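Local coordinates for protein alginase (Pseudoalteromonas, PDB 4Q8K) that probably cleaves the polysaccharide alginate by beta-elimination, at residues Phe172-Gly186 with Tyr316-Pro328. Numbering follows the deposited sequence.
With SO4 (sulfate ion), chain D.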
ATOM      1  N   PHE A 172       3.032   0.866 -10.892  1.00 21.70           N
ATOM      2  CA  PHE A 172       2.550  -0.386 -10.319  1.00 20.91           C
ATOM      3  C   PHE A 172       1.172  -0.718 -10.869  1.00 22.98           C
ATOM      4  O   PHE A 172       0.208   0.017 -10.646  1.00 21.79           O
ATOM      5  CB  PHE A 172       2.509  -0.308  -8.790  1.00 20.44           C
ATOM      6  CG  PHE A 172       3.846   0.011  -8.163  1.00 20.19           C
ATOM      7  CD1 PHE A 172       4.769  -0.997  -7.915  1.00 20.43           C
ATOM      8  CD2 PHE A 172       4.185   1.312  -7.838  1.00 18.35           C
ATOM      9  CE1 PHE A 172       6.001  -0.715  -7.343  1.00 20.06           C
ATOM     10  CE2 PHE A 172       5.423   1.599  -7.265  1.00 20.37           C
ATOM     11  CZ  PHE A 172       6.322   0.590  -7.023  1.00 21.65           C
ATOM     12  N   VAL A 173       1.093  -1.834 -11.592  1.00 21.94           N
ATOM     13  CA  VAL A 173      -0.114  -2.213 -12.312  1.00 22.25           C
ATOM     14  C   VAL A 173      -0.467  -3.669 -12.012  1.00 25.26           C
ATOM     15  O   VAL A 173      -0.108  -4.577 -12.764  1.00 23.56           O
ATOM     16  CB  VAL A 173       0.091  -2.034 -13.815  1.00 26.41           C
ATOM     17  CG1 VAL A 173      -0.134  -0.578 -14.216  1.00 26.01           C
ATOM     18  CG2 VAL A 173       1.508  -2.495 -14.211  1.00 27.24           C
ATOM     19  N   PRO A 174      -1.154  -3.903 -10.892  1.00 22.22           N
ATOM     20  CA  PRO A 174      -1.485  -5.253 -10.428  1.00 21.40           C
ATOM     21  C   PRO A 174      -2.434  -6.005 -11.375  1.00 23.97           C
ATOM     22  O   PRO A 174      -2.406  -7.236 -11.380  1.00 24.60           O
ATOM     23  CB  PRO A 174      -2.144  -4.998  -9.071  1.00 23.46           C
ATOM     24  CG  PRO A 174      -2.680  -3.600  -9.184  1.00 22.34           C
ATOM     25  CD  PRO A 174      -1.645  -2.865  -9.964  1.00 21.82           C
ATOM     26  N   LEU A 175      -3.231  -5.296 -12.168  1.00 21.18           N
ATOM     27  CA  LEU A 175      -4.081  -5.975 -13.149  1.00 22.13           C
ATOM     28  C   LEU A 175      -3.243  -6.636 -14.233  1.00 24.86           C
ATOM     29  O   LEU A 175      -3.727  -7.521 -14.947  1.00 27.25           O
ATOM     30  CB  LEU A 175      -5.072  -5.011 -13.799  1.00 25.43           C
ATOM     31  CG  LEU A 175      -6.106  -4.353 -12.882  1.00 22.95           C
ATOM     32  CD1 LEU A 175      -6.845  -3.256 -13.634  1.00 22.90           C
ATOM     33  CD2 LEU A 175      -7.068  -5.382 -12.283  1.00 21.93           C
ATOM     34  N   GLU A 176      -2.015  -6.176 -14.411  1.00 23.80           N
ATOM     35  CA  GLU A 176      -1.076  -6.766 -15.364  1.00 25.99           C
ATOM     36  C   GLU A 176      -0.079  -7.717 -14.684  1.00 29.91           C
ATOM     37  O   GLU A 176       0.141  -8.833 -15.123  1.00 28.49           O
ATOM     38  CB  GLU A 176      -0.364  -5.675 -16.164  1.00 29.46           C
ATOM     39  CG  GLU A 176      -1.303  -4.706 -16.844  1.00 31.58           C
ATOM     40  CD  GLU A 176      -0.615  -3.514 -17.467  1.00 39.10           C
ATOM     41  OE1 GLU A 176       0.351  -3.736 -18.196  1.00 42.29           O
ATOM     42  OE2 GLU A 176      -1.018  -2.359 -17.249  1.00 38.48           O
ATOM     43  N   ALA A 177       0.509  -7.268 -13.574  1.00 26.38           N
ATOM     44  CA  ALA A 177       1.463  -8.103 -12.850  1.00 27.07           C
ATOM     45  C   ALA A 177       0.786  -9.301 -12.205  1.00 25.38           C
ATOM     46  O   ALA A 177       1.337 -10.410 -12.179  1.00 26.83           O
ATOM     47  CB  ALA A 177       2.214  -7.281 -11.804  1.00 23.42           C
ATOM     48  N   GLN A 178      -0.412  -9.074 -11.673  1.00 24.49           N
ATOM     49  CA  GLN A 178      -1.260 -10.149 -11.161  1.00 23.35           C
ATOM     50  C   GLN A 178      -0.544 -11.043 -10.143  1.00 24.92           C
ATOM     51  O   GLN A 178      -0.725 -12.257 -10.120  1.00 26.86           O
ATOM     52  CB  GLN A 178      -1.830 -10.985 -12.332  1.00 26.17           C
ATOM     53  CG  GLN A 178      -2.459 -10.126 -13.439  1.00 25.85           C
ATOM     54  CD  GLN A 178      -2.972 -10.924 -14.648  1.00 30.74           C
ATOM     55  OE1 GLN A 178      -3.560 -10.357 -15.569  1.00 32.58           O
ATOM     56  NE2 GLN A 178      -2.738 -12.225 -14.648  1.00 29.98           N
ATOM     57  N   HIS A 179       0.266 -10.449  -9.280  1.00 22.74           N
ATOM     58  CA  HIS A 179       1.025 -11.269  -8.354  1.00 24.75           C
ATOM     59  C   HIS A 179       0.197 -11.705  -7.161  1.00 22.86           C
ATOM     60  O   HIS A 179      -0.495 -10.898  -6.551  1.00 23.40           O
ATOM     61  CB  HIS A 179       2.279 -10.531  -7.884  1.00 23.17           C
ATOM     62  CG  HIS A 179       3.295 -11.435  -7.271  1.00 23.40           C
ATOM     63  ND1 HIS A 179       4.204 -12.147  -8.026  1.00 28.22           N
ATOM     64  CD2 HIS A 179       3.521 -11.779  -5.982  1.00 26.12           C
ATOM     65  CE1 HIS A 179       4.963 -12.871  -7.224  1.00 28.73           C
ATOM     66  NE2 HIS A 179       4.570 -12.665  -5.979  1.00 30.62           N
ATOM     67  N   ILE A 180       0.267 -12.989  -6.820  1.00 25.89           N
ATOM     68  CA  ILE A 180      -0.429 -13.491  -5.641  1.00 25.83           C
ATOM     69  C   ILE A 180       0.478 -14.178  -4.621  1.00 27.96           C
ATOM     70  O   ILE A 180       1.645 -14.475  -4.897  1.00 27.63           O
ATOM     71  CB  ILE A 180      -1.566 -14.483  -6.003  1.00 30.50           C
ATOM     72  CG1 ILE A 180      -0.992 -15.758  -6.620  1.00 27.75           C
ATOM     73  CG2 ILE A 180      -2.587 -13.842  -6.926  1.00 26.60           C
ATOM     74  CD1 ILE A 180      -2.025 -16.859  -6.770  1.00 32.46           C
ATOM     75  N   THR A 181      -0.093 -14.433  -3.442  1.00 24.01           N
ATOM     76  CA  THR A 181       0.557 -15.164  -2.365  1.00 24.60           C
ATOM     77  C   THR A 181      -0.468 -16.122  -1.770  1.00 25.76           C
ATOM     78  O   THR A 181      -1.652 -16.032  -2.094  1.00 28.29           O
ATOM     79  CB  THR A 181       1.015 -14.207  -1.250  1.00 27.34           C
ATOM     80  OG1 THR A 181      -0.140 -13.569  -0.699  1.00 24.35           O
ATOM     81  CG2 THR A 181       1.955 -13.153  -1.804  1.00 22.95           C
ATOM     82  N   PRO A 182      -0.032 -17.035  -0.884  1.00 24.69           N
ATOM     83  CA  PRO A 182      -0.987 -17.999  -0.324  1.00 26.10           C
ATOM     84  C   PRO A 182      -2.143 -17.338   0.428  1.00 29.32           C
ATOM     85  O   PRO A 182      -3.266 -17.825   0.336  1.00 27.80           O
ATOM     86  CB  PRO A 182      -0.128 -18.819   0.644  1.00 28.35           C
ATOM     87  CG  PRO A 182       1.255 -18.732   0.057  1.00 28.71           C
ATOM     88  CD  PRO A 182       1.360 -17.351  -0.508  1.00 25.61           C
ATOM     89  N   ASN A 183      -1.866 -16.248   1.140  1.00 28.54           N
ATOM     90  CA  ASN A 183      -2.862 -15.609   2.002  1.00 27.41           C
ATOM     91  C   ASN A 183      -3.476 -14.329   1.429  1.00 26.61           C
ATOM     92  O   ASN A 183      -4.399 -13.758   2.019  1.00 23.91           O
ATOM     93  CB  ASN A 183      -2.254 -15.299   3.371  1.00 28.82           C
ATOM     94  CG  ASN A 183      -1.898 -16.551   4.155  1.00 32.71           C
ATOM     95  OD1 ASN A 183      -2.541 -17.588   4.014  1.00 35.27           O
ATOM     96  ND2 ASN A 183      -0.873 -16.451   4.999  1.00 32.88           N
ATOM     97  N   GLY A 184      -2.966 -13.872   0.290  1.00 25.72           N
ATOM     98  CA  GLY A 184      -3.390 -12.599  -0.266  1.00 25.46           C
ATOM     99  C   GLY A 184      -4.865 -12.569  -0.615  1.00 27.70           C
ATOM    100  O   GLY A 184      -5.475 -13.617  -0.843  1.00 27.19           O
ATOM    101  N   ASN A 185      -5.365 -11.375  -0.814  1.00 30.72           N
ATOM    102  CA  ASN A 185      -6.769 -11.187  -1.071  1.00 31.67           C
ATOM    103  C   ASN A 185      -6.928 -10.237  -2.253  1.00 28.46           C
ATOM    104  O   ASN A 185      -7.672  -9.305  -2.242  1.00 28.80           O
ATOM    105  CB  ASN A 185      -7.521 -10.750   0.212  1.00 37.41           C
ATOM    106  CG  ASN A 185      -6.588 -10.148   1.258  1.00 37.77           C
ATOM    107  OD1 ASN A 185      -6.020  -9.094   1.028  1.00 45.04           O
ATOM    108  ND2 ASN A 185      -6.300 -10.903   2.318  1.00 32.87           N
ATOM    109  N   GLY A 186      -6.165 -10.510  -3.284  1.00 25.49           N
ATOM    110  CA  GLY A 186      -6.214  -9.691  -4.474  1.00 25.18           C
ATOM    111  C   GLY A 186      -5.015  -9.926  -5.361  1.00 24.87           C
ATOM    112  O   GLY A 186      -4.430 -11.011  -5.360  1.00 25.26           O
ATOM    113  N   TYR A 316       8.550  -5.524   8.150  1.00 23.61           N
ATOM    114  CA  TYR A 316       9.045  -5.079   6.859  1.00 21.77           C
ATOM    115  C   TYR A 316       8.103  -4.141   6.135  1.00 20.20           C
ATOM    116  O   TYR A 316       6.892  -4.335   6.130  1.00 20.74           O
ATOM    117  CB  TYR A 316       9.459  -6.263   5.972  1.00 21.93           C
ATOM    118  CG  TYR A 316       8.397  -7.285   5.589  1.00 22.11           C
ATOM    119  CD1 TYR A 316       7.868  -8.157   6.537  1.00 24.97           C
ATOM    120  CD2 TYR A 316       7.972  -7.415   4.268  1.00 25.57           C
ATOM    121  CE1 TYR A 316       6.920  -9.119   6.180  1.00 26.37           C
ATOM    122  CE2 TYR A 316       7.037  -8.376   3.909  1.00 23.91           C
ATOM    123  CZ  TYR A 316       6.519  -9.219   4.869  1.00 27.44           C
ATOM    124  OH  TYR A 316       5.590 -10.175   4.520  1.00 28.01           O
ATOM    125  N   PHE A 317       8.696  -3.112   5.546  1.00 21.24           N
ATOM    126  CA  PHE A 317       7.973  -2.121   4.783  1.00 21.07           C
ATOM    127  C   PHE A 317       7.746  -2.607   3.352  1.00 21.28           C
ATOM    128  O   PHE A 317       8.627  -3.243   2.760  1.00 21.43           O
ATOM    129  CB  PHE A 317       8.758  -0.810   4.760  1.00 19.42           C
ATOM    130  CG  PHE A 317       8.039   0.319   4.073  1.00 17.64           C
ATOM    131  CD1 PHE A 317       6.910   0.876   4.643  1.00 18.80           C
ATOM    132  CD2 PHE A 317       8.507   0.837   2.878  1.00 20.69           C
ATOM    133  CE1 PHE A 317       6.241   1.922   4.020  1.00 18.11           C
ATOM    134  CE2 PHE A 317       7.851   1.877   2.246  1.00 18.93           C
ATOM    135  CZ  PHE A 317       6.713   2.427   2.826  1.00 18.07           C
ATOM    136  N   LYS A 318       6.566  -2.304   2.810  1.00 19.74           N
ATOM    137  CA  LYS A 318       6.265  -2.566   1.408  1.00 20.81           C
ATOM    138  C   LYS A 318       5.582  -1.361   0.795  1.00 18.89           C
ATOM    139  O   LYS A 318       4.934  -0.575   1.497  1.00 19.36           O
ATOM    140  CB  LYS A 318       5.332  -3.779   1.261  1.00 19.77           C
ATOM    141  CG  LYS A 318       5.650  -4.937   2.176  1.00 21.36           C
ATOM    142  CD  LYS A 318       4.920  -6.206   1.749  1.00 25.91           C
ATOM    143  CE  LYS A 318       3.421  -6.099   1.951  1.00 27.22           C
ATOM    144  NZ  LYS A 318       2.739  -7.360   1.480  1.00 28.75           N
ATOM    145  N   PHE A 319       5.692  -1.214  -0.519  1.00 19.00           N
ATOM    146  CA  PHE A 319       4.960  -0.141  -1.182  1.00 19.45           C
ATOM    147  C   PHE A 319       4.720  -0.518  -2.634  1.00 20.83           C
ATOM    148  O   PHE A 319       5.440  -1.351  -3.187  1.00 19.11           O
ATOM    149  CB  PHE A 319       5.731   1.178  -1.076  1.00 20.10           C
ATOM    150  CG  PHE A 319       7.008   1.193  -1.862  1.00 20.09           C
ATOM    151  CD1 PHE A 319       8.172   0.670  -1.319  1.00 21.40           C
ATOM    152  CD2 PHE A 319       7.045   1.726  -3.132  1.00 20.28           C
ATOM    153  CE1 PHE A 319       9.355   0.677  -2.046  1.00 22.55           C
ATOM    154  CE2 PHE A 319       8.227   1.739  -3.864  1.00 22.90           C
ATOM    155  CZ  PHE A 319       9.380   1.215  -3.312  1.00 23.26           C
ATOM    156  N   GLY A 320       3.698   0.087  -3.231  1.00 16.49           N
ATOM    157  CA  GLY A 320       3.306  -0.198  -4.600  1.00 18.87           C
ATOM    158  C   GLY A 320       1.798  -0.145  -4.749  1.00 19.60           C
ATOM    159  O   GLY A 320       1.151   0.832  -4.372  1.00 19.94           O
ATOM    160  N   ASN A 321       1.218  -1.202  -5.298  1.00 20.35           N
ATOM    161  CA  ASN A 321      -0.214  -1.193  -5.523  1.00 19.99           C
ATOM    162  C   ASN A 321      -0.718  -2.602  -5.283  1.00 19.62           C
ATOM    163  O   ASN A 321      -0.532  -3.491  -6.124  1.00 20.37           O
ATOM    164  CB  ASN A 321      -0.506  -0.697  -6.946  1.00 19.71           C
ATOM    165  CG  ASN A 321      -1.990  -0.689  -7.284  1.00 19.95           C
ATOM    166  OD1 ASN A 321      -2.816  -1.185  -6.524  1.00 20.48           O
ATOM    167  ND2 ASN A 321      -2.322  -0.146  -8.446  1.00 21.04           N
ATOM    168  N   TYR A 322      -1.295  -2.810  -4.101  1.00 20.69           N
ATOM    169  CA  TYR A 322      -1.887  -4.088  -3.728  1.00 20.83           C
ATOM    170  C   TYR A 322      -3.406  -3.956  -3.804  1.00 22.35           C
ATOM    171  O   TYR A 322      -4.046  -3.510  -2.858  1.00 20.09           O
ATOM    172  CB  TYR A 322      -1.447  -4.433  -2.310  1.00 20.74           C
ATOM    173  CG  TYR A 322      -1.929  -5.747  -1.749  1.00 22.39           C
ATOM    174  CD1 TYR A 322      -2.640  -6.658  -2.523  1.00 22.88           C
ATOM    175  CD2 TYR A 322      -1.679  -6.074  -0.422  1.00 26.19           C
ATOM    176  CE1 TYR A 322      -3.073  -7.855  -1.992  1.00 23.32           C
ATOM    177  CE2 TYR A 322      -2.113  -7.272   0.122  1.00 27.69           C
ATOM    178  CZ  TYR A 322      -2.814  -8.158  -0.675  1.00 29.31           C
ATOM    179  OH  TYR A 322      -3.245  -9.353  -0.143  1.00 32.73           O
ATOM    180  N   LEU A 323      -3.967  -4.350  -4.948  1.00 19.72           N
ATOM    181  CA  LEU A 323      -5.394  -4.200  -5.238  1.00 22.24           C
ATOM    182  C   LEU A 323      -6.244  -5.228  -4.484  1.00 21.35           C
ATOM    183  O   LEU A 323      -6.022  -6.439  -4.596  1.00 21.82           O
ATOM    184  CB  LEU A 323      -5.621  -4.325  -6.749  1.00 20.64           C
ATOM    185  CG  LEU A 323      -6.987  -3.938  -7.334  1.00 23.51           C
ATOM    186  CD1 LEU A 323      -7.241  -2.443  -7.177  1.00 22.66           C
ATOM    187  CD2 LEU A 323      -7.058  -4.357  -8.811  1.00 22.82           C
ATOM    188  N   GLN A 324      -7.206  -4.725  -3.710  1.00 18.58           N
ATOM    189  CA  GLN A 324      -7.995  -5.530  -2.792  1.00 21.38           C
ATOM    190  C   GLN A 324      -9.241  -6.070  -3.486  1.00 22.73           C
ATOM    191  O   GLN A 324      -9.973  -5.312  -4.115  1.00 23.37           O
ATOM    192  CB  GLN A 324      -8.422  -4.677  -1.592  1.00 20.91           C
ATOM    193  CG  GLN A 324      -7.251  -4.044  -0.829  1.00 20.76           C
ATOM    194  CD  GLN A 324      -6.345  -5.090  -0.188  1.00 24.67           C
ATOM    195  OE1 GLN A 324      -5.191  -5.264  -0.593  1.00 24.64           O
ATOM    196  NE2 GLN A 324      -6.863  -5.782   0.822  1.00 25.19           N
ATOM    197  N   SER A 325      -9.475  -7.376  -3.370  1.00 22.67           N
ATOM    198  CA  SER A 325     -10.654  -7.977  -3.994  1.00 24.56           C
ATOM    199  C   SER A 325     -11.825  -7.884  -3.025  1.00 22.98           C
ATOM    200  O   SER A 325     -12.032  -8.770  -2.205  1.00 26.68           O
ATOM    201  CB  SER A 325     -10.385  -9.434  -4.379  1.00 24.09           C
ATOM    202  OG  SER A 325     -11.481  -9.976  -5.102  1.00 24.95           O
ATOM    203  N   GLN A 326     -12.571  -6.784  -3.115  1.00 25.43           N
ATOM    204  CA  GLN A 326     -13.618  -6.473  -2.143  1.00 25.65           C
ATOM    205  C   GLN A 326     -14.725  -5.649  -2.798  1.00 26.72           C
ATOM    206  O   GLN A 326     -14.461  -4.749  -3.604  1.00 24.48           O
ATOM    207  CB  GLN A 326     -13.012  -5.716  -0.942  1.00 24.91           C
ATOM    208  CG  GLN A 326     -13.924  -5.586   0.271  1.00 27.56           C
ATOM    209  CD  GLN A 326     -13.281  -4.763   1.382  1.00 27.24           C
ATOM    210  OE1 GLN A 326     -13.482  -5.029   2.565  1.00 34.65           O
ATOM    211  NE2 GLN A 326     -12.501  -3.770   0.998  1.00 24.04           N
ATOM    212  N   ASP A 327     -15.972  -5.978  -2.474  1.00 25.48           N
ATOM    213  CA  ASP A 327     -17.111  -5.210  -2.958  1.00 27.06           C
ATOM    214  C   ASP A 327     -17.095  -3.868  -2.227  1.00 25.21           C
ATOM    215  O   ASP A 327     -17.002  -3.844  -1.009  1.00 26.86           O
ATOM    216  CB  ASP A 327     -18.404  -5.952  -2.632  1.00 30.57           C
ATOM    217  CG  ASP A 327     -19.604  -5.384  -3.364  1.00 35.39           C
ATOM    218  OD1 ASP A 327     -19.968  -4.212  -3.104  1.00 31.39           O
ATOM    219  OD2 ASP A 327     -20.181  -6.116  -4.207  1.00 39.54           O
ATOM    220  N   PRO A 328     -17.170  -2.750  -2.967  1.00 28.12           N
ATOM    221  CA  PRO A 328     -17.090  -1.441  -2.303  1.00 26.26           C
ATOM    222  C   PRO A 328     -18.366  -1.062  -1.546  1.00 29.48           C
ATOM    223  O   PRO A 328     -18.301  -0.242  -0.630  1.00 30.60           O
ATOM    224  CB  PRO A 328     -16.850  -0.474  -3.468  1.00 27.65           C
ATOM    225  CG  PRO A 328     -17.485  -1.160  -4.644  1.00 30.25           C
ATOM    226  CD  PRO A 328     -17.202  -2.625  -4.431  1.00 27.60           C
TER
HETATM  227  S   SO4 D 503       0.886 -11.862   2.479  1.00 33.99           S
HETATM  228  O1  SO4 D 503       1.464 -13.086   3.040  1.00 36.73           O
HETATM  229  O2  SO4 D 503       0.443 -11.006   3.581  1.00 34.61           O
HETATM  230  O3  SO4 D 503       1.896 -11.192   1.663  1.00 35.97           O
HETATM  231  O4  SO4 D 503      -0.261 -12.210   1.652  1.00 36.56           O
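F172 lays one face of its ring over the backbone of G320, whose CA stands 3.5 Å from the ring centroid and 8° off the normal, a CH-pi contact. G320 sits at the corner between strands 316-319 and 321-324, where a CB would press on F172 CD1. The CZ end of F172 meets F319 CE2 at 3.9 Å, the two rings steeply inclined. Exchanging F172 for an alanine would probably leave G320 CA without its aromatic cover and open a gap beside F319. At helix 174-177 the P174 ring packs in van der Waals contact across the N321 amide, CD to ND2 3.2 Å, while apolar contacts join P174 CG to L323 CB and L175 CD2 to L323 CD2 (3.6 Å). With chi1 at 179°, N321 swings its amide away from its own N and against P174, and ND2 gives a weak hydrogen bond to F172 O (3.4 Å); N321 OD1 bonds to T222 OG1, its strongest polar partner, and ND2 to S355 OG. Polar contacts gather at the far end. The Y322 hydroxyl accepts a hydrogen bond from N185 N (N-OH 3.0 Å), while N185 OD1 also lies 3.0 Å from Y322 OH. S325 N donates to N185 O at 2.9 Å, and G186 CA makes a CA-H...O contact with L323 O. A side chain at G186 would clash with that oxygen. T181 OG1 donates to a sulfate oxygen, O4; R188 also binds this ion, probably acquired from the crystallisation liquor. G186 pairs antiparallel with Q324 where strand 186-193 begins. Helix 174-177 and the loop after it lead from strand 169-172 of one sheet to strand 186-193 of the other in this lyase domain's beta-sandwich, with strand 355-368 packed against F319, N321 and L323 and helix 340-349 against L323 and S325.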